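Local structure of protein LURP-one-related 15 (1ZXU) at residues K77-D82 with V88-E93; W102-G107 with V204-D209. The protein is of unknown function, but might be related to the phospholipid scramblases and the tubby-like membrane-tethered transcription factors. One frame throughout, in Å; residues are numbered along the deposited sequence.

Interaction 1 (K77-D82 with V88-E93); sequences KRVLLD and VVTLRE
Leu80 and Leu91 meet on the inner face of a beta hairpin whose strands, 77-81 and 88-92, run antiparallel with their axes 4.7 Å apart. Four backbone hydrogen bonds join them. Arg78 and Leu91 form a hydrogen-bonded pair, the N of Arg78 reaching the O of Leu91 at 2.9 Å and the N of Leu91 returning to the O of Arg78 at 2.8 Å. Both Val88 and Val89 face Leu80, a classic beta bulge: the O of Leu80 accepts a hydrogen bond from the N of Val88, at 2.7 Å, while the N of Leu80 donates to the O of Val89 at 3.0 Å.

Packing is tight on the face of Leu80, Val89 and Leu91. Leu80 CD1 abuts Leu91 CD1 at 3.6 Å, the side chains crossing at a slant, and Leu80 CB rests on Val89 CG2. On the other face, with chi1 at 65°, CG1 of Val79 sits between N and the carbonyl carbon and CG2 falls opposite N, 3.3 Å from the O of Val89. This face loosens toward Lys77 and Arg92, partly exposed, which lie side by side and touch through their CG atoms at 4.1 Å, their cationic ends apart.

Within the barrel the hairpin is flanked by strand 63-68 beside 77-81 and strand 101-106 beside 88-92, while helix 197-211 packs on Leu80 through Ala201 and Val205 and on Leu91 through Ile206.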
# COMPACT_ATOMS: atom_id res chain seq x y z
N LYS A 77 6.49 -4.45 12.24
CA LYS A 77 6.80 -4.89 10.86
C LYS A 77 5.56 -5.59 10.31
O LYS A 77 4.88 -6.33 11.03
CB LYS A 77 7.93 -5.94 10.81
CG LYS A 77 9.32 -5.48 10.87
CD LYS A 77 10.20 -6.63 10.33
CE LYS A 77 11.69 -6.37 10.54
NZ LYS A 77 12.12 -6.43 11.97
N ARG A 78 5.27 -5.37 9.02
CA ARG A 78 4.27 -6.17 8.37
C ARG A 78 4.89 -6.58 7.05
O ARG A 78 5.67 -5.83 6.49
CB ARG A 78 3.05 -5.30 8.05
CG ARG A 78 1.82 -6.12 7.78
CD ARG A 78 1.12 -6.42 9.14
NE ARG A 78 1.03 -5.16 9.86
CZ ARG A 78 -0.03 -4.36 9.81
NH1 ARG A 78 -1.16 -4.73 9.18
NH2 ARG A 78 0.01 -3.21 10.49
N VAL A 79 4.52 -7.74 6.55
CA VAL A 79 4.91 -8.14 5.20
C VAL A 79 3.67 -8.39 4.32
O VAL A 79 2.63 -8.83 4.81
CB VAL A 79 5.83 -9.43 5.24
CG1 VAL A 79 5.07 -10.61 5.77
CG2 VAL A 79 6.39 -9.76 3.84
N LEU A 80 3.77 -8.03 3.05
CA LEU A 80 2.76 -8.37 2.01
C LEU A 80 3.32 -9.53 1.24
O LEU A 80 4.42 -9.41 0.67
CB LEU A 80 2.56 -7.18 1.05
CG LEU A 80 1.46 -6.28 1.56
CD1 LEU A 80 2.02 -5.55 2.80
CD2 LEU A 80 1.14 -5.32 0.45
N LEU A 81 2.61 -10.66 1.26
CA LEU A 81 3.03 -11.88 0.53
C LEU A 81 2.16 -12.03 -0.67
O LEU A 81 0.98 -11.72 -0.63
CB LEU A 81 2.84 -13.13 1.40
CG LEU A 81 3.44 -13.02 2.80
CD1 LEU A 81 3.07 -14.28 3.63
CD2 LEU A 81 4.89 -12.96 2.72
N ASP A 82 2.72 -12.53 -1.76
CA ASP A 82 1.82 -12.90 -2.87
C ASP A 82 1.11 -14.28 -2.65
O ASP A 82 1.21 -14.88 -1.57
CB ASP A 82 2.53 -12.80 -4.21
CG ASP A 82 3.57 -13.90 -4.43
OD1 ASP A 82 3.53 -14.94 -3.74
OD2 ASP A 82 4.47 -13.66 -5.27
N VAL A 88 6.53 -9.66 -0.99
CA VAL A 88 6.58 -8.69 -2.04
C VAL A 88 7.26 -7.40 -1.51
O VAL A 88 8.17 -6.83 -2.14
CB VAL A 88 5.14 -8.37 -2.51
CG1 VAL A 88 5.12 -7.19 -3.52
CG2 VAL A 88 4.49 -9.70 -3.07
N VAL A 89 6.70 -6.92 -0.39
CA VAL A 89 7.37 -5.83 0.34
C VAL A 89 7.27 -6.06 1.86
O VAL A 89 6.39 -6.79 2.34
CB VAL A 89 6.80 -4.40 0.06
CG1 VAL A 89 7.05 -3.98 -1.44
CG2 VAL A 89 5.34 -4.32 0.42
N THR A 90 8.19 -5.42 2.57
CA THR A 90 8.16 -5.39 4.07
C THR A 90 8.00 -3.93 4.50
O THR A 90 8.69 -3.07 3.95
CB THR A 90 9.47 -5.97 4.64
OG1 THR A 90 9.53 -7.36 4.28
CG2 THR A 90 9.43 -5.90 6.17
N LEU A 91 7.05 -3.69 5.39
CA LEU A 91 6.86 -2.30 5.95
C LEU A 91 7.41 -2.33 7.36
O LEU A 91 7.10 -3.28 8.13
CB LEU A 91 5.36 -2.04 6.04
CG LEU A 91 4.69 -1.83 4.70
CD1 LEU A 91 4.38 -3.12 4.00
CD2 LEU A 91 3.39 -1.11 4.97
N ARG A 92 8.18 -1.32 7.72
CA ARG A 92 8.72 -1.23 9.09
C ARG A 92 8.37 0.14 9.63
O ARG A 92 8.61 1.15 8.98
CB ARG A 92 10.24 -1.47 9.13
CG ARG A 92 10.76 -1.69 10.55
CD ARG A 92 12.28 -1.91 10.58
NE ARG A 92 13.00 -0.76 10.02
CZ ARG A 92 14.31 -0.73 9.78
NH1 ARG A 92 15.06 -1.80 10.02
NH2 ARG A 92 14.86 0.36 9.27
N GLU A 93 7.79 0.16 10.82
CA GLU A 93 7.61 1.45 11.50
C GLU A 93 8.88 1.66 12.28
O GLU A 93 9.18 0.84 13.17
CB GLU A 93 6.46 1.39 12.48
CG GLU A 93 5.16 0.89 11.93
CD GLU A 93 4.03 1.12 12.89
OE1 GLU A 93 3.86 0.29 13.82
OE2 GLU A 93 3.33 2.14 12.74

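Interaction 2 (W102-G107 with V204-D209); sequences WQVFRG and VVILDD
Strand 102-106 and the helical segment 204-209 run in roughly opposite directions, at 151°, with their axes 11.1 Å apart at closest approach. Even the nearest CA atoms, those of Trp102 and Ile206, are 7.9 Å apart, so the gap is bridged by side chains. Trp102 does most of the bridging. Ile206 lies against one face of its indole: CG2 sits 3.6 Å from the centroid of the six-membered ring and only 6° off the ring normal, a CH-pi contact centred over the benzene part. The other branch of Ile206 leads CD1 back along the indole to Trp102 CB at 4.0 Å. The same methyl makes a looser contact with Val104 CG2, at 4.4 Å.

One helical turn farther on, Asp209 comes to the edge of the indole. Trp102 NE1 donates to Asp209 OD2 over 3.2 Å, a long but fairly straight bond at 159°. The oxygen lies in the ring plane and is approached on its anti side, somewhat out of the carboxylate plane.

Face and edge of one tryptophan thus serve different chemistries, apolar cover and a buried N-H bond that helps orient the ring edge. OD2 also lies against the carboxylate of Glu93, so closely that the two acids may share one proton; the indole N-H would add some stabilisation.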
# COMPACT_ATOMS: atom_id res chain seq x y z
N TRP A 102 7.06 5.33 8.19
CA TRP A 102 7.21 3.89 7.77
C TRP A 102 8.23 3.85 6.67
O TRP A 102 8.28 4.77 5.84
CB TRP A 102 5.89 3.30 7.20
CG TRP A 102 4.75 3.25 8.19
CD1 TRP A 102 4.33 2.17 8.90
CD2 TRP A 102 3.94 4.37 8.61
NE1 TRP A 102 3.27 2.52 9.72
CE2 TRP A 102 3.00 3.86 9.55
CE3 TRP A 102 3.86 5.70 8.22
CZ2 TRP A 102 2.02 4.67 10.14
CZ3 TRP A 102 2.87 6.53 8.81
CH2 TRP A 102 1.96 6.00 9.76
N GLN A 103 9.06 2.80 6.66
CA GLN A 103 9.85 2.56 5.43
C GLN A 103 9.38 1.24 4.84
O GLN A 103 8.97 0.34 5.57
CB GLN A 103 11.34 2.50 5.70
CG GLN A 103 11.85 3.89 6.13
CD GLN A 103 13.33 4.04 6.12
OE1 GLN A 103 14.06 3.18 6.63
NE2 GLN A 103 13.80 5.16 5.56
N VAL A 104 9.48 1.14 3.52
CA VAL A 104 8.94 -0.02 2.83
C VAL A 104 10.11 -0.47 1.97
O VAL A 104 10.71 0.34 1.22
CB VAL A 104 7.76 0.37 1.92
CG1 VAL A 104 7.22 -0.87 1.22
CG2 VAL A 104 6.60 0.94 2.73
N PHE A 105 10.37 -1.78 2.09
CA PHE A 105 11.55 -2.42 1.48
C PHE A 105 11.12 -3.48 0.51
O PHE A 105 10.05 -4.08 0.67
CB PHE A 105 12.34 -3.15 2.58
CG PHE A 105 12.83 -2.21 3.66
CD1 PHE A 105 14.07 -1.60 3.51
CD2 PHE A 105 12.03 -1.89 4.75
CE1 PHE A 105 14.57 -0.68 4.44
CE2 PHE A 105 12.53 -0.93 5.72
CZ PHE A 105 13.82 -0.35 5.54
N ARG A 106 11.95 -3.72 -0.48
CA ARG A 106 11.76 -4.86 -1.40
C ARG A 106 11.77 -6.20 -0.69
O ARG A 106 12.66 -6.49 0.12
CB ARG A 106 12.95 -4.95 -2.36
CG ARG A 106 13.29 -3.72 -3.10
CD ARG A 106 14.60 -3.91 -3.98
NE ARG A 106 14.83 -2.66 -4.71
CZ ARG A 106 14.25 -2.36 -5.88
NH1 ARG A 106 13.46 -3.26 -6.47
NH2 ARG A 106 14.48 -1.16 -6.45
N GLY A 107 10.79 -7.04 -1.02
CA GLY A 107 10.77 -8.44 -0.57
C GLY A 107 10.71 -8.60 0.92
O GLY A 107 9.93 -7.86 1.59
N VAL A 204 -2.60 1.09 1.64
CA VAL A 204 -3.80 0.64 2.32
C VAL A 204 -3.45 0.01 3.66
O VAL A 204 -4.10 0.31 4.68
CB VAL A 204 -4.56 -0.35 1.44
CG1 VAL A 204 -5.72 -1.06 2.27
CG2 VAL A 204 -5.10 0.41 0.18
N VAL A 205 -2.38 -0.76 3.66
CA VAL A 205 -1.86 -1.36 4.90
C VAL A 205 -1.46 -0.28 5.93
O VAL A 205 -1.83 -0.37 7.10
CB VAL A 205 -0.72 -2.34 4.62
CG1 VAL A 205 -0.10 -2.83 5.96
CG2 VAL A 205 -1.27 -3.54 3.77
N ILE A 206 -0.72 0.70 5.48
CA ILE A 206 -0.33 1.83 6.35
C ILE A 206 -1.56 2.61 6.87
O ILE A 206 -1.62 3.00 8.06
CB ILE A 206 0.66 2.76 5.63
CG1 ILE A 206 2.00 2.02 5.46
CG2 ILE A 206 0.87 4.03 6.42
CD1 ILE A 206 2.97 2.71 4.48
N LEU A 207 -2.54 2.90 6.00
CA LEU A 207 -3.75 3.57 6.46
C LEU A 207 -4.47 2.77 7.51
O LEU A 207 -4.98 3.33 8.48
CB LEU A 207 -4.68 3.83 5.28
CG LEU A 207 -4.16 4.90 4.33
CD1 LEU A 207 -4.93 4.87 3.05
CD2 LEU A 207 -4.29 6.28 5.05
N ASP A 208 -4.57 1.47 7.28
CA ASP A 208 -5.19 0.60 8.28
C ASP A 208 -4.42 0.67 9.63
O ASP A 208 -5.05 0.73 10.71
CB ASP A 208 -5.17 -0.82 7.76
CG ASP A 208 -5.73 -1.80 8.78
OD1 ASP A 208 -6.95 -1.85 8.87
OD2 ASP A 208 -4.92 -2.47 9.42
N ASP A 209 -3.10 0.73 9.57
CA ASP A 209 -2.22 0.78 10.78
C ASP A 209 -2.50 2.07 11.52
O ASP A 209 -2.61 2.06 12.75
CB ASP A 209 -0.76 0.78 10.38
CG ASP A 209 0.15 0.46 11.55
OD1 ASP A 209 -0.18 -0.46 12.34
OD2 ASP A 209 1.19 1.14 11.66

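From the N terminus, interaction 1 comes first, closing the short turn between strands 77-81 and 87-92. The chain then enters strand 101-106, the next neighbour in the sheet, and only after the remaining barrel strands does helix 197-211 return to close the far longer loop of interaction 2. The two are therefore in series, neither nested nor crossed, yet their centres lie 6 Å apart. Thr90 OG1 probably bonds to Gly107 O, joining the adjacent strands, and Glu93 OE2 and Asp209 OD2, from two acidic groups, lie 2.6 Å apart. Together the contacts tie consecutive antiparallel strands to the C-terminal helix that fills the barrel, as in the tubby-like fold.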